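Local coordinates for protein Myo-inositol 2-dehydrogenase (PDB 3CEA) that probably oxidises myo-inositol at its 2-position with NAD as hydride acceptor, the cofactor being held by a Rossmann-type domain, at residues N29-V34 against D304-V309; D65-D68 against A74-I77; A91-L96 against A115-S120; S165-F170 against P215-I220. One frame throughout, in Å; residues are numbered along the deposited sequence.

Contact 1 of 4, residues N29-V34 against D304-V309; sequences NKIQGV and DFVNNV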
loop_
_atom_site.group_PDB
_atom_site.type_symbol
_atom_site.label_atom_id
_atom_site.label_comp_id
_atom_site.label_asym_id
_atom_site.label_seq_id
_atom_site.Cartn_x
_atom_site.Cartn_y
_atom_site.Cartn_z
ATOM N N ASN A 29 -32.979 13.304 -3.871
ATOM C CA ASN A 29 -31.863 14.148 -4.305
ATOM C C ASN A 29 -31.130 13.713 -5.572
ATOM O O ASN A 29 -30.682 14.558 -6.350
ATOM C CB ASN A 29 -30.853 14.320 -3.163
ATOM C CG ASN A 29 -31.441 15.040 -1.963
ATOM O OD1 ASN A 29 -32.270 15.940 -2.104
ATOM N ND2 ASN A 29 -31.009 14.648 -0.771
ATOM N N LYS A 30 -31.007 12.406 -5.778
ATOM C CA LYS A 30 -30.142 11.887 -6.841
ATOM C C LYS A 30 -30.884 11.191 -7.980
ATOM O O LYS A 30 -30.604 11.458 -9.150
ATOM C CB LYS A 30 -29.062 10.969 -6.258
ATOM C CG LYS A 30 -28.120 11.665 -5.280
ATOM C CD LYS A 30 -27.022 10.728 -4.804
ATOM C CE LYS A 30 -26.227 11.325 -3.648
ATOM N NZ LYS A 30 -25.358 12.455 -4.080
ATOM N N ILE A 31 -31.823 10.308 -7.642
ATOM C CA ILE A 31 -32.529 9.505 -8.646
ATOM C C ILE A 31 -33.410 10.373 -9.550
ATOM O O ILE A 31 -34.131 11.252 -9.074
ATOM C CB ILE A 31 -33.374 8.365 -8.006
ATOM C CG1 ILE A 31 -32.578 7.607 -6.929
ATOM C CG2 ILE A 31 -33.910 7.411 -9.077
ATOM C CD1 ILE A 31 -31.312 6.911 -7.419
ATOM N N GLN A 32 -33.335 10.112 -10.853
ATOM C CA GLN A 32 -34.086 10.869 -11.850
ATOM C C GLN A 32 -35.322 10.125 -12.341
ATOM O O GLN A 32 -35.338 8.891 -12.392
ATOM C CB GLN A 32 -33.195 11.222 -13.040
ATOM C CG GLN A 32 -32.064 12.179 -12.702
ATOM C CD GLN A 32 -31.609 12.984 -13.901
ATOM O OE1 GLN A 32 -31.270 12.427 -14.952
ATOM N NE2 GLN A 32 -31.597 14.304 -13.753
ATOM N N GLY A 33 -36.350 10.889 -12.703
ATOM C CA GLY A 33 -37.593 10.334 -13.231
ATOM C C GLY A 33 -38.484 9.725 -12.167
ATOM O O GLY A 33 -39.365 8.920 -12.477
ATOM N N VAL A 34 -38.256 10.113 -10.913
ATOM C CA VAL A 34 -39.015 9.585 -9.781
ATOM C C VAL A 34 -39.366 10.685 -8.770
ATOM O O VAL A 34 -38.639 11.674 -8.632
ATOM C CB VAL A 34 -38.266 8.399 -9.092
ATOM C CG1 VAL A 34 -37.179 8.898 -8.138
ATOM C CG2 VAL A 34 -39.241 7.490 -8.363
ATOM N N ASP A 304 -31.323 2.141 -11.809
ATOM C CA ASP A 304 -31.542 1.041 -12.748
ATOM C C ASP A 304 -32.967 0.499 -12.640
ATOM O O ASP A 304 -33.603 0.213 -13.658
ATOM C CB ASP A 304 -30.517 -0.078 -12.528
ATOM C CG ASP A 304 -30.652 -1.209 -13.543
ATOM O OD1 ASP A 304 -30.637 -0.933 -14.765
ATOM O OD2 ASP A 304 -30.763 -2.378 -13.115
ATOM N N PHE A 305 -33.460 0.371 -11.407
ATOM C CA PHE A 305 -34.836 -0.054 -11.147
ATOM C C PHE A 305 -35.850 0.920 -11.743
ATOM O O PHE A 305 -36.807 0.502 -12.395
ATOM C CB PHE A 305 -35.078 -0.219 -9.639
ATOM C CG PHE A 305 -36.528 -0.384 -9.265
ATOM C CD1 PHE A 305 -37.168 -1.608 -9.427
ATOM C CD2 PHE A 305 -37.251 0.686 -8.744
ATOM C CE1 PHE A 305 -38.507 -1.765 -9.081
ATOM C CE2 PHE A 305 -38.591 0.542 -8.394
ATOM C CZ PHE A 305 -39.221 -0.687 -8.562
ATOM N N VAL A 306 -35.635 2.214 -11.503
ATOM C CA VAL A 306 -36.505 3.268 -12.027
ATOM C C VAL A 306 -36.530 3.231 -13.557
ATOM O O VAL A 306 -37.603 3.296 -14.163
ATOM C CB VAL A 306 -36.094 4.669 -11.490
ATOM C CG1 VAL A 306 -36.800 5.787 -12.251
ATOM C CG2 VAL A 306 -36.401 4.774 -10.002
ATOM N N ASN A 307 -35.349 3.109 -14.168
ATOM C CA ASN A 307 -35.227 2.941 -15.617
ATOM C C ASN A 307 -35.947 1.683 -16.099
ATOM O O ASN A 307 -36.622 1.703 -17.130
ATOM C CB ASN A 307 -33.754 2.886 -16.040
ATOM C CG ASN A 307 -33.004 4.182 -15.756
ATOM O OD1 ASN A 307 -33.577 5.273 -15.796
ATOM N ND2 ASN A 307 -31.709 4.061 -15.474
ATOM N N ASN A 308 -35.798 0.597 -15.341
ATOM C CA ASN A 308 -36.437 -0.679 -15.657
ATOM C C ASN A 308 -37.959 -0.593 -15.689
ATOM O O ASN A 308 -38.591 -1.158 -16.582
ATOM C CB ASN A 308 -35.980 -1.777 -14.688
ATOM C CG ASN A 308 -34.596 -2.317 -15.018
ATOM O OD1 ASN A 308 -34.007 -1.975 -16.044
ATOM N ND2 ASN A 308 -34.071 -3.167 -14.140
ATOM N N VAL A 309 -38.537 0.117 -14.720
ATOM C CA VAL A 309 -39.986 0.342 -14.679
ATOM C C VAL A 309 -40.446 1.159 -15.896
ATOM O O VAL A 309 -41.447 0.823 -16.531
ATOM C CB VAL A 309 -40.439 1.029 -13.357
ATOM C CG1 VAL A 309 -41.944 1.286 -13.364
ATOM C CG2 VAL A 309 -40.061 0.184 -12.146
#

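Contact 2 of 4, residues D65-D68 against A74-I77; sequences DMID and AIFI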
loop_
_atom_site.group_PDB
_atom_site.type_symbol
_atom_site.label_atom_id
_atom_site.label_comp_id
_atom_site.label_asym_id
_atom_site.label_seq_id
_atom_site.Cartn_x
_atom_site.Cartn_y
_atom_site.Cartn_z
ATOM N N ASP A 65 -52.345 0.595 4.578
ATOM C CA ASP A 65 -53.051 1.868 4.468
ATOM C C ASP A 65 -52.443 2.742 3.375
ATOM O O ASP A 65 -53.169 3.353 2.595
ATOM C CB ASP A 65 -53.037 2.621 5.804
ATOM C CG ASP A 65 -54.097 2.123 6.774
ATOM O OD1 ASP A 65 -54.979 1.336 6.364
ATOM O OD2 ASP A 65 -54.050 2.529 7.956
HETATM N N MSE A 66 -51.112 2.785 3.323
HETATM C CA MSE A 66 -50.396 3.592 2.336
HETATM C C MSE A 66 -50.640 3.103 0.908
HETATM O O MSE A 66 -50.918 3.903 0.015
HETATM C CB MSE A 66 -48.898 3.617 2.643
HETATM C CG MSE A 66 -48.100 4.575 1.766
HETATM SE SE MSE A 66 -46.219 4.682 2.250
HETATM C CE MSE A 66 -45.686 2.885 1.766
ATOM N N ILE A 67 -50.543 1.790 0.710
ATOM C CA ILE A 67 -50.719 1.172 -0.606
ATOM C C ILE A 67 -52.150 1.342 -1.138
ATOM O O ILE A 67 -52.357 1.477 -2.347
ATOM C CB ILE A 67 -50.286 -0.326 -0.587
ATOM C CG1 ILE A 67 -48.772 -0.434 -0.353
ATOM C CG2 ILE A 67 -50.671 -1.035 -1.890
ATOM C CD1 ILE A 67 -48.281 -1.818 0.053
ATOM N N ASP A 68 -53.122 1.362 -0.228
ATOM C CA ASP A 68 -54.534 1.479 -0.593
ATOM C C ASP A 68 -55.037 2.925 -0.684
ATOM O O ASP A 68 -56.200 3.159 -1.028
ATOM C CB ASP A 68 -55.407 0.682 0.384
ATOM C CG ASP A 68 -55.107 -0.812 0.360
ATOM O OD1 ASP A 68 -54.659 -1.332 -0.688
ATOM O OD2 ASP A 68 -55.327 -1.467 1.402
ATOM N N ALA A 74 -44.641 2.666 -8.026
ATOM C CA ALA A 74 -43.596 1.811 -7.477
ATOM C C ALA A 74 -43.438 1.960 -5.965
ATOM O O ALA A 74 -43.781 2.996 -5.387
ATOM C CB ALA A 74 -42.268 2.083 -8.179
ATOM N N ILE A 75 -42.908 0.914 -5.336
ATOM C CA ILE A 75 -42.663 0.913 -3.898
ATOM C C ILE A 75 -41.268 0.366 -3.580
ATOM O O ILE A 75 -40.757 -0.516 -4.279
ATOM C CB ILE A 75 -43.776 0.141 -3.129
ATOM C CG1 ILE A 75 -43.715 0.445 -1.628
ATOM C CG2 ILE A 75 -43.716 -1.364 -3.424
ATOM C CD1 ILE A 75 -45.026 0.217 -0.895
ATOM N N PHE A 76 -40.654 0.921 -2.537
ATOM C CA PHE A 76 -39.355 0.468 -2.051
ATOM C C PHE A 76 -39.497 -0.114 -0.648
ATOM O O PHE A 76 -39.841 0.598 0.296
ATOM C CB PHE A 76 -38.341 1.619 -2.070
ATOM C CG PHE A 76 -38.035 2.133 -3.449
ATOM C CD1 PHE A 76 -38.840 3.105 -4.040
ATOM C CD2 PHE A 76 -36.946 1.641 -4.161
ATOM C CE1 PHE A 76 -38.565 3.577 -5.317
ATOM C CE2 PHE A 76 -36.660 2.107 -5.441
ATOM C CZ PHE A 76 -37.472 3.080 -6.020
ATOM N N ILE A 77 -39.252 -1.414 -0.526
ATOM C CA ILE A 77 -39.373 -2.099 0.759
ATOM C C ILE A 77 -38.007 -2.227 1.445
ATOM O O ILE A 77 -37.185 -3.077 1.090
ATOM C CB ILE A 77 -40.083 -3.477 0.624
ATOM C CG1 ILE A 77 -41.479 -3.301 0.017
ATOM C CG2 ILE A 77 -40.178 -4.179 1.979
ATOM C CD1 ILE A 77 -42.063 -4.564 -0.599
#

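Contact 3 of 4, residues A91-L96 against A115-S120; sequences AMNAGL and AKVIKS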
loop_
_atom_site.group_PDB
_atom_site.type_symbol
_atom_site.label_atom_id
_atom_site.label_comp_id
_atom_site.label_asym_id
_atom_site.label_seq_id
_atom_site.Cartn_x
_atom_site.Cartn_y
_atom_site.Cartn_z
ATOM N N ALA A 91 -48.221 -5.566 -2.324
ATOM C CA ALA A 91 -47.887 -4.524 -3.294
ATOM C C ALA A 91 -47.978 -5.011 -4.741
ATOM O O ALA A 91 -48.437 -4.271 -5.612
ATOM C CB ALA A 91 -46.502 -3.948 -3.006
HETATM N N MSE A 92 -47.535 -6.245 -4.989
HETATM C CA MSE A 92 -47.663 -6.874 -6.309
HETATM C C MSE A 92 -49.136 -7.000 -6.715
HETATM O O MSE A 92 -49.496 -6.712 -7.858
HETATM C CB MSE A 92 -47.001 -8.259 -6.336
HETATM C CG MSE A 92 -45.475 -8.274 -6.209
HETATM SE SE MSE A 92 -44.469 -7.626 -7.757
HETATM C CE MSE A 92 -45.245 -8.675 -9.122
ATOM N N ASN A 93 -49.975 -7.422 -5.769
ATOM C CA ASN A 93 -51.414 -7.577 -5.996
ATOM C C ASN A 93 -52.142 -6.261 -6.257
ATOM O O ASN A 93 -53.222 -6.250 -6.852
ATOM C CB ASN A 93 -52.071 -8.306 -4.818
ATOM C CG ASN A 93 -51.798 -9.797 -4.823
ATOM O OD1 ASN A 93 -51.639 -10.412 -5.878
ATOM N ND2 ASN A 93 -51.754 -10.391 -3.636
ATOM N N ALA A 94 -51.550 -5.159 -5.802
ATOM C CA ALA A 94 -52.118 -3.833 -6.007
ATOM C C ALA A 94 -51.599 -3.179 -7.290
ATOM O O ALA A 94 -51.850 -1.997 -7.536
ATOM C CB ALA A 94 -51.839 -2.951 -4.803
ATOM N N GLY A 95 -50.876 -3.951 -8.099
ATOM C CA GLY A 95 -50.402 -3.489 -9.407
ATOM C C GLY A 95 -49.097 -2.715 -9.385
ATOM O O GLY A 95 -48.631 -2.240 -10.425
ATOM N N LEU A 96 -48.500 -2.599 -8.202
ATOM C CA LEU A 96 -47.275 -1.830 -8.013
ATOM C C LEU A 96 -46.034 -2.569 -8.510
ATOM O O LEU A 96 -45.977 -3.801 -8.495
ATOM C CB LEU A 96 -47.101 -1.468 -6.532
ATOM C CG LEU A 96 -47.774 -0.228 -5.927
ATOM C CD1 LEU A 96 -49.289 -0.201 -6.122
ATOM C CD2 LEU A 96 -47.437 -0.142 -4.449
ATOM N N ALA A 115 -42.524 -15.667 -4.432
ATOM C CA ALA A 115 -41.974 -15.912 -5.767
ATOM C C ALA A 115 -43.068 -16.204 -6.791
ATOM O O ALA A 115 -43.002 -15.730 -7.928
ATOM C CB ALA A 115 -40.965 -17.049 -5.728
ATOM N N LYS A 116 -44.071 -16.979 -6.375
ATOM C CA LYS A 116 -45.209 -17.331 -7.226
ATOM C C LYS A 116 -46.069 -16.112 -7.577
ATOM O O LYS A 116 -46.548 -15.990 -8.706
ATOM C CB LYS A 116 -46.065 -18.415 -6.562
ATOM N N VAL A 117 -46.253 -15.221 -6.604
ATOM C CA VAL A 117 -47.010 -13.979 -6.794
ATOM C C VAL A 117 -46.300 -13.042 -7.783
ATOM O O VAL A 117 -46.948 -12.404 -8.619
ATOM C CB VAL A 117 -47.300 -13.275 -5.431
ATOM C CG1 VAL A 117 -47.842 -11.865 -5.627
ATOM C CG2 VAL A 117 -48.282 -14.094 -4.604
ATOM N N ILE A 118 -44.971 -12.982 -7.689
ATOM C CA ILE A 118 -44.143 -12.182 -8.599
ATOM C C ILE A 118 -44.222 -12.716 -10.033
ATOM O O ILE A 118 -44.308 -11.938 -10.986
ATOM C CB ILE A 118 -42.664 -12.113 -8.126
ATOM C CG1 ILE A 118 -42.561 -11.412 -6.764
ATOM C CG2 ILE A 118 -41.797 -11.381 -9.150
ATOM C CD1 ILE A 118 -41.276 -11.709 -5.998
ATOM N N LYS A 119 -44.207 -14.042 -10.173
ATOM C CA LYS A 119 -44.298 -14.697 -11.478
ATOM C C LYS A 119 -45.641 -14.433 -12.161
ATOM O O LYS A 119 -45.701 -14.300 -13.384
ATOM C CB LYS A 119 -44.065 -16.205 -11.337
ATOM C CG LYS A 119 -43.654 -16.908 -12.625
ATOM N N SER A 120 -46.707 -14.341 -11.366
ATOM C CA SER A 120 -48.058 -14.133 -11.900
ATOM C C SER A 120 -48.327 -12.687 -12.345
ATOM O O SER A 120 -49.382 -12.397 -12.913
ATOM C CB SER A 120 -49.123 -14.607 -10.901
ATOM O OG SER A 120 -49.230 -13.725 -9.796
#

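Contact 4 of 4, residues S165-F170 against P215-I220; sequences SGMESF and PQLADI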
loop_
_atom_site.group_PDB
_atom_site.type_symbol
_atom_site.label_atom_id
_atom_site.label_comp_id
_atom_site.label_asym_id
_atom_site.label_seq_id
_atom_site.Cartn_x
_atom_site.Cartn_y
_atom_site.Cartn_z
ATOM N N SER A 165 -18.264 -0.104 16.346
ATOM C CA SER A 165 -19.172 1.028 16.538
ATOM C C SER A 165 -20.605 0.693 16.123
ATOM O O SER A 165 -21.560 1.292 16.622
ATOM C CB SER A 165 -18.673 2.253 15.767
ATOM O OG SER A 165 -18.603 1.988 14.376
ATOM N N GLY A 166 -20.742 -0.273 15.216
ATOM C CA GLY A 166 -22.047 -0.708 14.718
ATOM C C GLY A 166 -22.759 -1.740 15.578
ATOM O O GLY A 166 -23.879 -2.140 15.262
HETATM N N MSE A 167 -22.120 -2.167 16.667
HETATM C CA MSE A 167 -22.694 -3.179 17.562
HETATM C C MSE A 167 -24.043 -2.779 18.170
HETATM O O MSE A 167 -24.952 -3.609 18.257
HETATM C CB MSE A 167 -21.705 -3.578 18.666
HETATM C CG MSE A 167 -20.712 -4.672 18.255
HETATM SE SE MSE A 167 -21.516 -6.436 17.890
HETATM C CE MSE A 167 -22.252 -6.800 19.668
ATOM N N GLU A 168 -24.171 -1.518 18.577
ATOM C CA GLU A 168 -25.408 -1.025 19.186
ATOM C C GLU A 168 -26.565 -0.999 18.181
ATOM O O GLU A 168 -27.663 -1.478 18.475
ATOM C CB GLU A 168 -25.188 0.359 19.806
ATOM C CG GLU A 168 -26.338 0.841 20.684
ATOM C CD GLU A 168 -26.085 2.206 21.307
ATOM O OE1 GLU A 168 -24.932 2.489 21.704
ATOM O OE2 GLU A 168 -27.048 2.993 21.412
ATOM N N SER A 169 -26.301 -0.450 16.996
ATOM C CA SER A 169 -27.302 -0.350 15.929
ATOM C C SER A 169 -27.677 -1.695 15.306
ATOM O O SER A 169 -28.764 -1.831 14.741
ATOM C CB SER A 169 -26.846 0.627 14.840
ATOM O OG SER A 169 -25.494 0.403 14.483
ATOM N N PHE A 170 -26.783 -2.679 15.395
ATOM C CA PHE A 170 -27.106 -4.029 14.937
ATOM C C PHE A 170 -27.973 -4.775 15.950
ATOM O O PHE A 170 -28.929 -5.452 15.569
ATOM C CB PHE A 170 -25.857 -4.858 14.619
ATOM C CG PHE A 170 -26.132 -6.338 14.556
ATOM C CD1 PHE A 170 -26.724 -6.902 13.430
ATOM C CD2 PHE A 170 -25.846 -7.159 15.645
ATOM C CE1 PHE A 170 -27.008 -8.262 13.381
ATOM C CE2 PHE A 170 -26.126 -8.519 15.602
ATOM C CZ PHE A 170 -26.704 -9.071 14.467
ATOM N N PRO A 215 -19.963 -12.228 23.460
ATOM C CA PRO A 215 -20.759 -13.341 23.991
ATOM C C PRO A 215 -22.210 -12.966 24.302
ATOM O O PRO A 215 -23.061 -13.851 24.430
ATOM C CB PRO A 215 -20.022 -13.724 25.284
ATOM C CG PRO A 215 -18.712 -12.980 25.248
ATOM C CD PRO A 215 -18.975 -11.755 24.444
ATOM N N GLN A 216 -22.482 -11.665 24.416
ATOM C CA GLN A 216 -23.823 -11.167 24.732
ATOM C C GLN A 216 -24.801 -11.337 23.567
ATOM O O GLN A 216 -26.012 -11.217 23.749
ATOM C CB GLN A 216 -23.775 -9.700 25.191
ATOM C CG GLN A 216 -23.524 -8.670 24.077
ATOM C CD GLN A 216 -22.046 -8.408 23.799
ATOM O OE1 GLN A 216 -21.171 -9.195 24.171
ATOM N NE2 GLN A 216 -21.765 -7.291 23.138
ATOM N N LEU A 217 -24.270 -11.612 22.376
ATOM C CA LEU A 217 -25.103 -11.814 21.191
ATOM C C LEU A 217 -25.876 -13.129 21.247
ATOM O O LEU A 217 -26.905 -13.277 20.586
ATOM C CB LEU A 217 -24.266 -11.731 19.911
ATOM C CG LEU A 217 -23.834 -10.331 19.457
ATOM C CD1 LEU A 217 -22.829 -10.426 18.312
ATOM C CD2 LEU A 217 -25.030 -9.469 19.051
ATOM N N ALA A 218 -25.378 -14.071 22.048
ATOM C CA ALA A 218 -26.057 -15.344 22.289
ATOM C C ALA A 218 -27.417 -15.142 22.956
ATOM O O ALA A 218 -28.349 -15.921 22.733
ATOM C CB ALA A 218 -25.182 -16.258 23.134
ATOM N N ASP A 219 -27.521 -14.083 23.761
ATOM C CA ASP A 219 -28.741 -13.759 24.502
ATOM C C ASP A 219 -29.908 -13.398 23.582
ATOM O O ASP A 219 -31.070 -13.502 23.980
ATOM C CB ASP A 219 -28.480 -12.633 25.510
ATOM C CG ASP A 219 -27.373 -12.973 26.508
ATOM O OD1 ASP A 219 -26.825 -14.100 26.450
ATOM O OD2 ASP A 219 -27.048 -12.108 27.354
ATOM N N ILE A 220 -29.593 -12.967 22.360
ATOM C CA ILE A 220 -30.608 -12.766 21.320
ATOM C C ILE A 220 -30.499 -13.814 20.200
ATOM O O ILE A 220 -31.057 -13.636 19.112
ATOM C CB ILE A 220 -30.602 -11.320 20.737
ATOM C CG1 ILE A 220 -29.230 -10.958 20.158
ATOM C CG2 ILE A 220 -31.056 -10.312 21.798
ATOM C CD1 ILE A 220 -29.259 -9.813 19.152
#

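Contact 1 of 4, residues N29-V34 against D304-V309
V306, on helix 295-311, is the residue that the loop 29-34 closes over, and its two methyls meet different surroundings. CG2 takes the hydrocarbon side: it lies 3.7 Å from CG2 of I31, the two side chains slanting across one another, and 4.2 Å from CB of V34. CG1, placed opposite the backbone N by a chi1 of 168°, sits instead over the peptide carbonyls of the turn. It comes within 3.4 Å of Q32 O and 4.1 Å of G33 O, a plain van der Waals approach of a methyl to carbonyl oxygens. I31 and V34, from points before and after the turn, both direct their CB at the helix and meet the same V306 methyl, CG2.

The bend between those two residues is made at G33, whose phi of 76° turns the chain back into strand 34-40. No hydrogen bond joins the two segments, but Q303, about one turn before V306 on the same helix, accepts one from Q32 N through its OE1. Q32 NE2 also makes a weak hydrogen bond to V28 O of the second subunit. V34 and V306 both rest on L9, the start of the neighbouring strand. The loop is the return connection of the first beta-alpha-beta crossover of the NAD-binding Rossmann fold, strand 9-14, helix 20-29 and strand 34-40, here packed by a helix from late in the chain.

Contact 2 of 4, residues D65-D68 against A74-I77
CD1 of I75 is the single atom on which both M66 and I67 converge, so helix 63-67 meets strand 74-77 through one outstretched isoleucine. I75 reaches out with CG1 opposite its backbone N (chi1 -165°) and CD1 extended beyond it, straight out from the strand. M66, a selenomethionine, approaches at a slant: its chain runs extended as far as SE, then hooks at chi3 (67°) to bring CE to 3.8 Å from I75 CD1. I67 comes in at about a right angle to I75, presenting the flank of its longer branch, with CG1 3.8 Å and CD1 4.0 Å from the same I75 CD1. The CB of I67 does not aim at the strand; it is this longer branch that closes the distance.

The helix belongs to the crossover that carries the chain from the edge strand 58-60 of the Rossmann sheet, past strands 34-40 and 9-14, to strand 74-77 near its middle, and the contact is where that helix lies against the sheet. All three side chains are buried and apolar. M66 also covers A12 and I14 of the adjacent strand, and its side chain is about 8 Å from the bound NAD. I75 packs on A91 and V98 as well, while I67 reaches Y90, whose OH is hydrogen-bonded to D68 OD2.

Contact 3 of 4, residues A91-L96 against A115-S120
Two successive bends, chi2 -71° and chi3 -52°, curl the selenomethionine side chain of M92 so that its methyl end turns onto the backbone of helix 108-119. CE comes to rest 3.7 Å from I118 CA and 3.9 Å from I118 O, against main chain and not against a side-chain tip. The CB of I118 in fact points away from helix 84-93, and its side chain is only grazed, with CG1 4.3 Å from M92 CG.

V117 does the opposite and faces the other helix. Its CG1, set opposite the backbone N by a chi1 of 169°, presses on the root of M92, 3.8 Å from CB. The same methyl lies 4.1 Å from OD1 of N93, whose side chain crosses that of V117 at about a right angle and forms the solvent-facing margin of the contact. Packing is all that joins the two segments. G95, with positive phi, is the C-prime residue of a Schellman motif that ends helix 84-93, in which L96 N bonds to A91 O and G95 N to M92 O. On the other segment S120 OG turns back to donate to V117 O at 2.9 Å, and V117 O is also hydrogen-bonded to H121 ND1.

The two segments take in the last turns of helices 84-93 and 108-119 in the Rossmann domain and the residues just after. M92 and A91 lie on V98 of strand 97-100, which follows directly, A91 and A94 touch I67 of helix 63-67, and I118 and A115 pack on helix 319-338.

Contact 4 of 4, residues S165-F170 against P215-I220
The first turn of helix 167-176 meets a short 3-10 segment, 215-219, in the connection between strands 202-210 and 225-232, with M167 and L217 reaching toward each other tip to tip. M167 is a selenomethionine bent at chi2 and chi3, and its CE sits squarely on the end of L217, 3.9 Å from CG and equally far from CD1 and CD2. The same methyl is 3.5 Å from NE2 of Q216, which arrives from the opposite direction; this is contact of a methyl with an amide, and no hydrogen bond is involved. The Q216 chain is bent at chi2 (-88°), and that kink brings its amide to the M167 methyl at the exposed margin.

F170, one turn along from M167, approaches L217 obliquely. The ring offers its edge: L217 CD2 lies in the ring plane, 3.7 Å from CE2. Both elements belong to the GFO/IDH/MocA C-terminal domain, where the two strands flanking the 3-10 segment are antiparallel neighbours in the large mixed sheet. F170 also makes a cation-pi interaction with R244, and its side chain is about 8 Å from the bound NAD.

Within segment 165-170, G166 O accepts hydrogen bonds from both F170 N and S169 OG, the hydroxyl lying 3.1 Å from that oxygen and 43° out of the carbonyl plane. Farther along, I220 leans on A174 and T175 of helix 167-176.

Contacts 1, 2 and 3 gather in the Rossmann domain, while contact 4 lies in the C-terminal domain, 31 to 35 Å from them between centres. Contact 2 is wholly buried and wholly apolar, helix on sheet. Contact 3 adjoins it, helix 84-93 following strand 74-77, and the two share the neighbourhood of A91, but contact 3 runs out to solvent at N93. Contact 1 meets contact 2 through the F305 and F76 rings; it is partly buried, and there backbone carbonyls share the packing with methyls. Contact 4, mostly buried, adds an aromatic edge and an amide to a selenomethionine methyl. In all four, packing alone joins the segments.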